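CymD (Pseudomonas putida, PDB 6Z34) forms an outer-membrane channel of the FadL family for monoaromatic hydrocarbons, which are probably taken up by lateral diffusion through it. Local coordinates at residues A[129-134]-A[200-205]; A[162-167]-A[271-276]; A[10-15]-A[21-26]. One frame throughout, in Å; residues are numbered along the deposited sequence.

Interaction 1 (A[129-134]-A[200-205]); sequences ENYSRL and AGYLSA
Glu129, in the loop just before strand 131-146, meets Tyr202 of strand 198-229; strand 151-171 lies between these two strands and pairs antiparallel with both, which makes the outer two run in the same sense and leaves Glu129 CA 9.2 Å from Tyr202 CA. One side chain spans that distance. With Tyr202 CG anti to the backbone N (chi1 -167°), the ring extends toward 129-134 and brings OH to 3.0 Å from Glu129 O, a hydrogen bond donated by the tyrosine. The donor lies in the carbonyl plane, with a C=O...OH angle of 145°. Tyr131 adds the second contact, its ring edge carbon CE1 lying 3.7 Å from Tyr202 OH. The two tyrosine side chains cross at about a right angle, and both Tyr202 OH and Glu129 O lie close to the plane of the Tyr131 ring, at its edge. The far end of Tyr131 is held separately, OH bonding to Asp206, while Tyr202 also packs on Leu169 of the intervening strand. A phenylalanine in place of Tyr202 would probably leave Glu129 O without this donor and the start of strand 131-146 less firmly tied to strand 198-229. Chemically, the contact is one polar link from side chain to backbone, beside which a weakly positive ring edge of Tyr131 probably gives the two oxygens a mildly favourable neighbour.

Interaction 2 (A[162-167]-A[271-276]); sequences TSVNLG and LKLHNF
No flat group stands between Val164, Leu166 and Leu273, the three residues that touch; the rings of His274 and Phe276 make no contact with 162-167 within 4.5 Å. The His274 ring is covered within its own segment, with Asn275 ND2 3.7 Å above one face, over its centre, and Lys272 CE on the opposite face, offset toward the rim. His274 ND1 is hydrogen-bonded to Glu313, and Asn275 ND2 is itself anchored on the carbonyl of Asp311. Phe276 lies farther off, its CD1 5.2 Å from Thr162 CG2, and packs on Val246.

The contact proper is aliphatic and is carried by one methyl. Leu273 CG is anti to the carbonyl carbon (chi1 -68°), and the branch it carries brings CD1 to 4.2 Å from Val164 CG1 and 4.3 Å from Leu166 CD2, so that a single methyl meets two side chains of the facing strand. Leu271 is the looser neighbour, its CD2 4.7 Å from Leu166 CD2; it packs more widely on Ala205, Val215 and Phe316. The backbones stay well apart, with Val164 CA 9.5 Å from Leu273 CA, a spacing spanned by side chains alone. Strands 198-229 and 234-259 lie between the two in the order of pairing, and Val164 and Leu166 also rest on Val215 and Leu203 of the first. The side chains thus meet across the curled antiparallel wall, consistent with an apolar patch inside the FadL-type barrel, in the part away from the N-terminal plug.

Interaction 3 (A[10-15]-A[21-26]); sequences GPVSQG and AAFNIG
Val12 and Ser13 of helix 10-15 bear on Phe23 and Ile25 of the loop that follows, and the close part of the contact is apolar. Ser13 meets Ile25 through carbon: its CB lies 3.8 Å from Ile25 CG2 and 4.1 Å from Ile25 CD1. Ile25 CG1 sits between the backbone N and the carbonyl carbon (chi1 60°), leaving CG2 anti to the carbonyl carbon, and both branches come up against the serine. The hydroxyl of Ser13 takes no part in this, being engaged with Ile19 O and Val9 N. Beside it Val12 CG1 approaches the rim of the Phe23 ring, 4.2 Å from CE1 and near the ring plane, the two side chains crossing at about a right angle. Val12 CB also lies 4.2 Å from Ile25 O, where the backbones draw close, with Val12 CA 5.7 Å from Ile25 CA. Next to this tight part a water bridges the segments, accepting from Ser13 N at 3.0 Å and donating weakly to Ile25 O at 3.4 Å.

The looser side is that of the partly exposed Val12, Asn24 and Gly26, where Asn24 CB is directed away from the helix segment. Gly26 N donates to Asn24 OD1 (2.9 Å), an Asx turn in which the donor stands 38° out of the carbonyl plane. Pro11 rests on strand 422-437 and Phe23 on Ser287 of strand 281-289, which places the contact in the N-terminal plug that FadL-family barrels hold in their lumen. Between 10-15 and 21-26, then, the direct contacts are mostly carbon packing, with one water-mediated link whose carbonyl arm is weak; polar anchors lie outside them, such as Asp299 for Ala21 N.

How the interactions relate
From the N terminus, interaction 3 comes first and closes a short loop of five residues between 10-15 and 21-26, a local fold-back of the plug. It is complete before the other two begin. Interactions 1 and 2 then alternate along the chain, in the order 129-134, 162-167, 200-205, 271-276, so that their loops cross. Their centres are 11 Å apart and they touch: Arg133 N is 2.7 Å from Asn165 O, a probable hydrogen bond. Strand 151-171 thus supplies a segment to interaction 2 while pairing with both strands of interaction 1. Interaction 3, its centre 36 Å from that of interaction 1, lies on the opposite side of the chain's centre.

Interaction 1 (A[129-134]-A[200-205])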
loop_
_atom_site.group_PDB
_atom_site.type_symbol
_atom_site.label_atom_id
_atom_site.label_comp_id
_atom_site.label_asym_id
_atom_site.label_seq_id
_atom_site.Cartn_x
_atom_site.Cartn_y
_atom_site.Cartn_z
ATOM N N GLU A 129 -6.159 19.576 -12.068
ATOM C CA GLU A 129 -4.997 19.270 -11.249
ATOM C C GLU A 129 -4.252 18.051 -11.789
ATOM O O GLU A 129 -4.808 17.213 -12.507
ATOM C CB GLU A 129 -5.419 18.997 -9.805
ATOM C CG GLU A 129 -5.332 20.181 -8.871
ATOM C CD GLU A 129 -5.051 19.755 -7.445
ATOM O OE1 GLU A 129 -5.380 18.599 -7.090
ATOM O OE2 GLU A 129 -4.505 20.577 -6.680
ATOM N N ASN A 130 -2.982 17.943 -11.412
ATOM C CA ASN A 130 -2.225 16.717 -11.631
ATOM C C ASN A 130 -2.374 15.829 -10.406
ATOM O O ASN A 130 -2.003 16.227 -9.296
ATOM C CB ASN A 130 -0.756 17.012 -11.906
ATOM C CG ASN A 130 -0.531 17.489 -13.318
ATOM O OD1 ASN A 130 -0.070 16.742 -14.179
ATOM N ND2 ASN A 130 -0.891 18.736 -13.574
ATOM N N TYR A 131 -2.915 14.632 -10.602
ATOM C CA TYR A 131 -3.160 13.756 -9.474
ATOM C C TYR A 131 -3.178 12.314 -9.934
ATOM O O TYR A 131 -3.361 12.006 -11.113
ATOM C CB TYR A 131 -4.480 14.083 -8.776
ATOM C CG TYR A 131 -5.682 13.680 -9.595
ATOM C CD1 TYR A 131 -6.123 14.468 -10.659
ATOM C CD2 TYR A 131 -6.369 12.508 -9.321
ATOM C CE1 TYR A 131 -7.220 14.099 -11.410
ATOM C CE2 TYR A 131 -7.462 12.132 -10.069
ATOM C CZ TYR A 131 -7.883 12.926 -11.109
ATOM O OH TYR A 131 -8.976 12.538 -11.846
ATOM N N SER A 132 -2.990 11.430 -8.969
ATOM C CA SER A 132 -3.112 10.005 -9.219
ATOM C C SER A 132 -3.680 9.375 -7.963
ATOM O O SER A 132 -3.093 9.513 -6.887
ATOM C CB SER A 132 -1.764 9.398 -9.571
ATOM O OG SER A 132 -1.925 8.060 -9.990
ATOM N N ARG A 133 -4.828 8.724 -8.091
ATOM C CA ARG A 133 -5.387 7.912 -7.022
ATOM C C ARG A 133 -5.114 6.451 -7.333
ATOM O O ARG A 133 -5.445 5.972 -8.422
ATOM C CB ARG A 133 -6.892 8.148 -6.863
ATOM C CG ARG A 133 -7.541 7.315 -5.742
ATOM C CD ARG A 133 -9.063 7.244 -5.898
ATOM N NE ARG A 133 -9.703 6.453 -4.842
ATOM C CZ ARG A 133 -10.964 6.016 -4.883
ATOM N NH1 ARG A 133 -11.735 6.280 -5.933
ATOM N NH2 ARG A 133 -11.455 5.304 -3.876
ATOM N N LEU A 134 -4.527 5.750 -6.367
ATOM C CA LEU A 134 -4.126 4.362 -6.519
ATOM C C LEU A 134 -4.949 3.519 -5.556
ATOM O O LEU A 134 -4.940 3.753 -4.342
ATOM C CB LEU A 134 -2.629 4.202 -6.245
ATOM C CG LEU A 134 -2.049 2.802 -6.064
ATOM C CD1 LEU A 134 -2.205 2.013 -7.352
ATOM C CD2 LEU A 134 -0.588 2.895 -5.648
ATOM N N ALA A 200 -2.722 23.669 -23.522
ATOM C CA ALA A 200 -2.406 22.505 -22.707
ATOM C C ALA A 200 -3.245 21.326 -23.163
ATOM O O ALA A 200 -4.358 21.493 -23.668
ATOM C CB ALA A 200 -2.657 22.759 -21.215
ATOM N N GLY A 201 -2.689 20.136 -22.979
ATOM C CA GLY A 201 -3.440 18.902 -23.098
ATOM C C GLY A 201 -3.713 18.353 -21.707
ATOM O O GLY A 201 -2.849 18.397 -20.834
ATOM N N TYR A 202 -4.929 17.855 -21.510
ATOM C CA TYR A 202 -5.337 17.289 -20.230
ATOM C C TYR A 202 -5.763 15.841 -20.433
ATOM O O TYR A 202 -6.768 15.573 -21.097
ATOM C CB TYR A 202 -6.464 18.102 -19.598
ATOM C CG TYR A 202 -6.685 17.720 -18.162
ATOM C CD1 TYR A 202 -5.693 17.934 -17.213
ATOM C CD2 TYR A 202 -7.866 17.109 -17.758
ATOM C CE1 TYR A 202 -5.877 17.571 -15.894
ATOM C CE2 TYR A 202 -8.063 16.736 -16.435
ATOM C CZ TYR A 202 -7.066 16.970 -15.509
ATOM O OH TYR A 202 -7.246 16.611 -14.194
ATOM N N LEU A 203 -4.999 14.916 -19.860
ATOM C CA LEU A 203 -5.381 13.509 -19.821
ATOM C C LEU A 203 -6.149 13.236 -18.537
ATOM O O LEU A 203 -5.611 13.408 -17.443
ATOM C CB LEU A 203 -4.160 12.603 -19.909
ATOM C CG LEU A 203 -4.520 11.134 -20.080
ATOM C CD1 LEU A 203 -5.061 10.917 -21.473
ATOM C CD2 LEU A 203 -3.292 10.245 -19.813
ATOM N N SER A 204 -7.403 12.824 -18.678
ATOM C CA SER A 204 -8.311 12.587 -17.567
ATOM C C SER A 204 -8.761 11.136 -17.626
ATOM O O SER A 204 -9.186 10.663 -18.685
ATOM C CB SER A 204 -9.522 13.530 -17.638
ATOM O OG SER A 204 -10.449 13.245 -16.607
ATOM N N ALA A 205 -8.653 10.418 -16.497
ATOM C CA ALA A 205 -8.997 8.993 -16.529
ATOM C C ALA A 205 -9.502 8.629 -15.133
ATOM O O ALA A 205 -8.777 8.091 -14.289
ATOM C CB ALA A 205 -7.813 8.132 -16.963
#

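Interaction 2 (A[162-167]-A[271-276])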
loop_
_atom_site.group_PDB
_atom_site.type_symbol
_atom_site.label_atom_id
_atom_site.label_comp_id
_atom_site.label_asym_id
_atom_site.label_seq_id
_atom_site.Cartn_x
_atom_site.Cartn_y
_atom_site.Cartn_z
ATOM N N THR A 162 -5.201 -3.815 -9.058
ATOM C CA THR A 162 -4.698 -2.450 -9.003
ATOM C C THR A 162 -5.583 -1.561 -9.858
ATOM O O THR A 162 -5.864 -1.898 -11.013
ATOM C CB THR A 162 -3.264 -2.373 -9.525
ATOM O OG1 THR A 162 -2.428 -3.164 -8.701
ATOM C CG2 THR A 162 -2.771 -0.936 -9.528
ATOM N N SER A 163 -5.996 -0.424 -9.309
ATOM C CA SER A 163 -6.834 0.529 -10.026
ATOM C C SER A 163 -6.266 1.929 -9.833
ATOM O O SER A 163 -5.930 2.309 -8.706
ATOM C CB SER A 163 -8.276 0.457 -9.518
ATOM O OG SER A 163 -9.179 1.139 -10.367
ATOM N N VAL A 164 -6.148 2.698 -10.920
ATOM C CA VAL A 164 -5.672 4.081 -10.825
ATOM C C VAL A 164 -6.616 5.015 -11.573
ATOM O O VAL A 164 -6.994 4.745 -12.720
ATOM C CB VAL A 164 -4.220 4.240 -11.327
ATOM C CG1 VAL A 164 -4.105 3.873 -12.761
ATOM C CG2 VAL A 164 -3.714 5.664 -11.111
ATOM N N ASN A 165 -7.046 6.075 -10.888
ATOM C CA ASN A 165 -7.668 7.253 -11.474
ATOM C C ASN A 165 -6.607 8.339 -11.548
ATOM O O ASN A 165 -5.818 8.508 -10.616
ATOM C CB ASN A 165 -8.853 7.755 -10.632
ATOM C CG ASN A 165 -10.039 6.809 -10.639
ATOM O OD1 ASN A 165 -10.182 5.969 -11.526
ATOM N ND2 ASN A 165 -10.921 6.970 -9.656
ATOM N N LEU A 166 -6.570 9.066 -12.658
ATOM C CA LEU A 166 -5.508 10.047 -12.812
ATOM C C LEU A 166 -5.976 11.195 -13.678
ATOM O O LEU A 166 -6.905 11.064 -14.484
ATOM C CB LEU A 166 -4.239 9.427 -13.407
ATOM C CG LEU A 166 -4.230 8.904 -14.848
ATOM C CD1 LEU A 166 -4.015 9.953 -15.951
ATOM C CD2 LEU A 166 -3.168 7.833 -14.918
ATOM N N GLY A 167 -5.290 12.322 -13.491
ATOM C CA GLY A 167 -5.379 13.499 -14.332
ATOM C C GLY A 167 -3.983 14.046 -14.534
ATOM O O GLY A 167 -3.179 14.088 -13.600
ATOM N N LEU A 271 -7.174 3.961 -22.778
ATOM C CA LEU A 271 -5.893 4.252 -22.151
ATOM C C LEU A 271 -5.281 2.961 -21.629
ATOM O O LEU A 271 -5.984 2.104 -21.077
ATOM C CB LEU A 271 -6.038 5.254 -20.999
ATOM C CG LEU A 271 -4.725 5.717 -20.370
ATOM C CD1 LEU A 271 -3.981 6.657 -21.323
ATOM C CD2 LEU A 271 -4.962 6.387 -19.019
ATOM N N LYS A 272 -3.971 2.835 -21.792
ATOM C CA LYS A 272 -3.229 1.692 -21.293
ATOM C C LYS A 272 -1.998 2.199 -20.556
ATOM O O LYS A 272 -1.238 3.005 -21.100
ATOM C CB LYS A 272 -2.844 0.759 -22.446
ATOM C CG LYS A 272 -1.822 -0.285 -22.082
ATOM C CD LYS A 272 -1.033 -0.734 -23.301
ATOM C CE LYS A 272 0.157 -1.582 -22.904
ATOM N NZ LYS A 272 1.342 -0.733 -22.635
ATOM N N LEU A 273 -1.825 1.772 -19.306
ATOM C CA LEU A 273 -0.561 1.966 -18.605
ATOM C C LEU A 273 0.231 0.671 -18.695
ATOM O O LEU A 273 -0.346 -0.421 -18.666
ATOM C CB LEU A 273 -0.758 2.352 -17.141
ATOM C CG LEU A 273 -1.356 3.731 -16.907
ATOM C CD1 LEU A 273 -0.952 4.230 -15.542
ATOM C CD2 LEU A 273 -0.930 4.697 -18.007
ATOM N N HIS A 274 1.552 0.783 -18.811
ATOM C CA HIS A 274 2.307 -0.401 -19.190
ATOM C C HIS A 274 3.003 -1.073 -18.012
ATOM O O HIS A 274 2.488 -2.045 -17.444
ATOM C CB HIS A 274 3.332 -0.045 -20.264
ATOM C CG HIS A 274 3.908 -1.236 -20.964
ATOM N ND1 HIS A 274 4.450 -1.165 -22.229
ATOM C CD2 HIS A 274 4.023 -2.530 -20.579
ATOM C CE1 HIS A 274 4.876 -2.363 -22.591
ATOM N NE2 HIS A 274 4.635 -3.207 -21.605
ATOM N N ASN A 275 4.197 -0.586 -17.673
ATOM C CA ASN A 275 5.126 -1.298 -16.797
ATOM C C ASN A 275 4.985 -0.808 -15.364
ATOM O O ASN A 275 5.603 0.181 -14.960
ATOM C CB ASN A 275 6.565 -1.155 -17.282
ATOM C CG ASN A 275 6.794 -1.788 -18.647
ATOM O OD1 ASN A 275 6.483 -2.965 -18.853
ATOM N ND2 ASN A 275 7.357 -1.025 -19.573
ATOM N N PHE A 276 4.165 -1.509 -14.601
ATOM C CA PHE A 276 4.190 -1.426 -13.158
ATOM C C PHE A 276 4.799 -2.698 -12.599
ATOM O O PHE A 276 4.676 -3.788 -13.169
ATOM C CB PHE A 276 2.798 -1.234 -12.580
ATOM C CG PHE A 276 2.468 0.174 -12.269
ATOM C CD1 PHE A 276 1.947 0.517 -11.033
ATOM C CD2 PHE A 276 2.657 1.159 -13.219
ATOM C CE1 PHE A 276 1.629 1.836 -10.738
ATOM C CE2 PHE A 276 2.343 2.475 -12.941
ATOM C CZ PHE A 276 1.828 2.820 -11.697
#

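Interaction 3 (A[10-15]-A[21-26])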
loop_
_atom_site.group_PDB
_atom_site.type_symbol
_atom_site.label_atom_id
_atom_site.label_comp_id
_atom_site.label_asym_id
_atom_site.label_seq_id
_atom_site.Cartn_x
_atom_site.Cartn_y
_atom_site.Cartn_z
ATOM N N GLY A 10 -3.029 -3.264 9.956
ATOM C CA GLY A 10 -3.987 -3.497 11.017
ATOM C C GLY A 10 -3.676 -2.671 12.255
ATOM O O GLY A 10 -2.589 -2.095 12.385
ATOM N N PRO A 11 -4.623 -2.606 13.199
ATOM C CA PRO A 11 -4.473 -1.664 14.330
ATOM C C PRO A 11 -3.406 -2.051 15.333
ATOM O O PRO A 11 -2.934 -1.176 16.074
ATOM C CB PRO A 11 -5.864 -1.659 14.986
ATOM C CG PRO A 11 -6.778 -2.377 14.012
ATOM C CD PRO A 11 -5.909 -3.318 13.229
ATOM N N VAL A 12 -3.013 -3.321 15.399
ATOM C CA VAL A 12 -2.022 -3.726 16.393
ATOM C C VAL A 12 -0.625 -3.359 15.912
ATOM O O VAL A 12 0.186 -2.786 16.660
ATOM C CB VAL A 12 -2.141 -5.237 16.676
ATOM C CG1 VAL A 12 -1.058 -5.678 17.610
ATOM C CG2 VAL A 12 -3.529 -5.592 17.245
ATOM N N SER A 13 -0.323 -3.703 14.660
ATOM C CA SER A 13 0.918 -3.270 14.037
ATOM C C SER A 13 0.986 -1.744 13.948
ATOM O O SER A 13 1.980 -1.134 14.361
ATOM C CB SER A 13 1.023 -3.912 12.663
ATOM O OG SER A 13 1.847 -3.169 11.824
ATOM N N GLN A 14 -0.073 -1.101 13.439
ATOM C CA GLN A 14 -0.036 0.358 13.301
ATOM C C GLN A 14 0.045 1.049 14.657
ATOM O O GLN A 14 0.700 2.083 14.789
ATOM C CB GLN A 14 -1.255 0.871 12.527
ATOM C CG GLN A 14 -1.216 0.626 11.022
ATOM C CD GLN A 14 -2.476 1.097 10.311
ATOM O OE1 GLN A 14 -3.051 2.127 10.658
ATOM N NE2 GLN A 14 -2.912 0.338 9.317
ATOM N N GLY A 15 -0.626 0.506 15.677
ATOM C CA GLY A 15 -0.537 1.109 16.993
ATOM C C GLY A 15 0.862 1.067 17.560
ATOM O O GLY A 15 1.185 1.846 18.469
ATOM N N ALA A 21 7.377 -8.106 11.987
ATOM C CA ALA A 21 8.250 -9.168 11.486
ATOM C C ALA A 21 8.347 -10.342 12.463
ATOM O O ALA A 21 8.543 -11.490 12.045
ATOM C CB ALA A 21 9.639 -8.597 11.217
ATOM N N ALA A 22 8.245 -10.073 13.763
ATOM C CA ALA A 22 8.359 -11.099 14.780
ATOM C C ALA A 22 7.217 -11.052 15.785
ATOM O O ALA A 22 7.089 -11.972 16.600
ATOM C CB ALA A 22 9.699 -10.967 15.529
ATOM N N PHE A 23 6.379 -10.027 15.737
ATOM C CA PHE A 23 5.340 -9.823 16.724
ATOM C C PHE A 23 3.992 -10.293 16.187
ATOM O O PHE A 23 3.640 -10.003 15.039
ATOM C CB PHE A 23 5.263 -8.356 17.104
ATOM C CG PHE A 23 4.404 -8.105 18.287
ATOM C CD1 PHE A 23 3.065 -7.736 18.133
ATOM C CD2 PHE A 23 4.920 -8.252 19.560
ATOM C CE1 PHE A 23 2.283 -7.526 19.246
ATOM C CE2 PHE A 23 4.140 -8.019 20.665
ATOM C CZ PHE A 23 2.832 -7.650 20.514
ATOM N N ASN A 24 3.240 -11.003 17.029
ATOM C CA ASN A 24 1.935 -11.526 16.652
ATOM C C ASN A 24 0.949 -10.391 16.428
ATOM O O ASN A 24 0.330 -9.917 17.384
ATOM C CB ASN A 24 1.393 -12.460 17.721
ATOM C CG ASN A 24 0.020 -13.007 17.350
ATOM O OD1 ASN A 24 -0.458 -12.811 16.232
ATOM N ND2 ASN A 24 -0.614 -13.703 18.285
ATOM N N ILE A 25 0.790 -9.955 15.177
ATOM C CA ILE A 25 -0.074 -8.822 14.868
ATOM C C ILE A 25 -1.458 -9.345 14.497
ATOM O O ILE A 25 -2.329 -8.580 14.059
ATOM C CB ILE A 25 0.509 -7.939 13.747
ATOM C CG1 ILE A 25 0.702 -8.717 12.443
ATOM C CG2 ILE A 25 1.805 -7.257 14.181
ATOM C CD1 ILE A 25 0.745 -7.769 11.188
ATOM N N GLY A 26 -1.665 -10.653 14.672
ATOM C CA GLY A 26 -2.936 -11.269 14.345
ATOM C C GLY A 26 -3.014 -11.705 12.888
ATOM O O GLY A 26 -2.001 -11.959 12.227
HETATM O O HOH W 1 -2.328 -5.291 13.164
#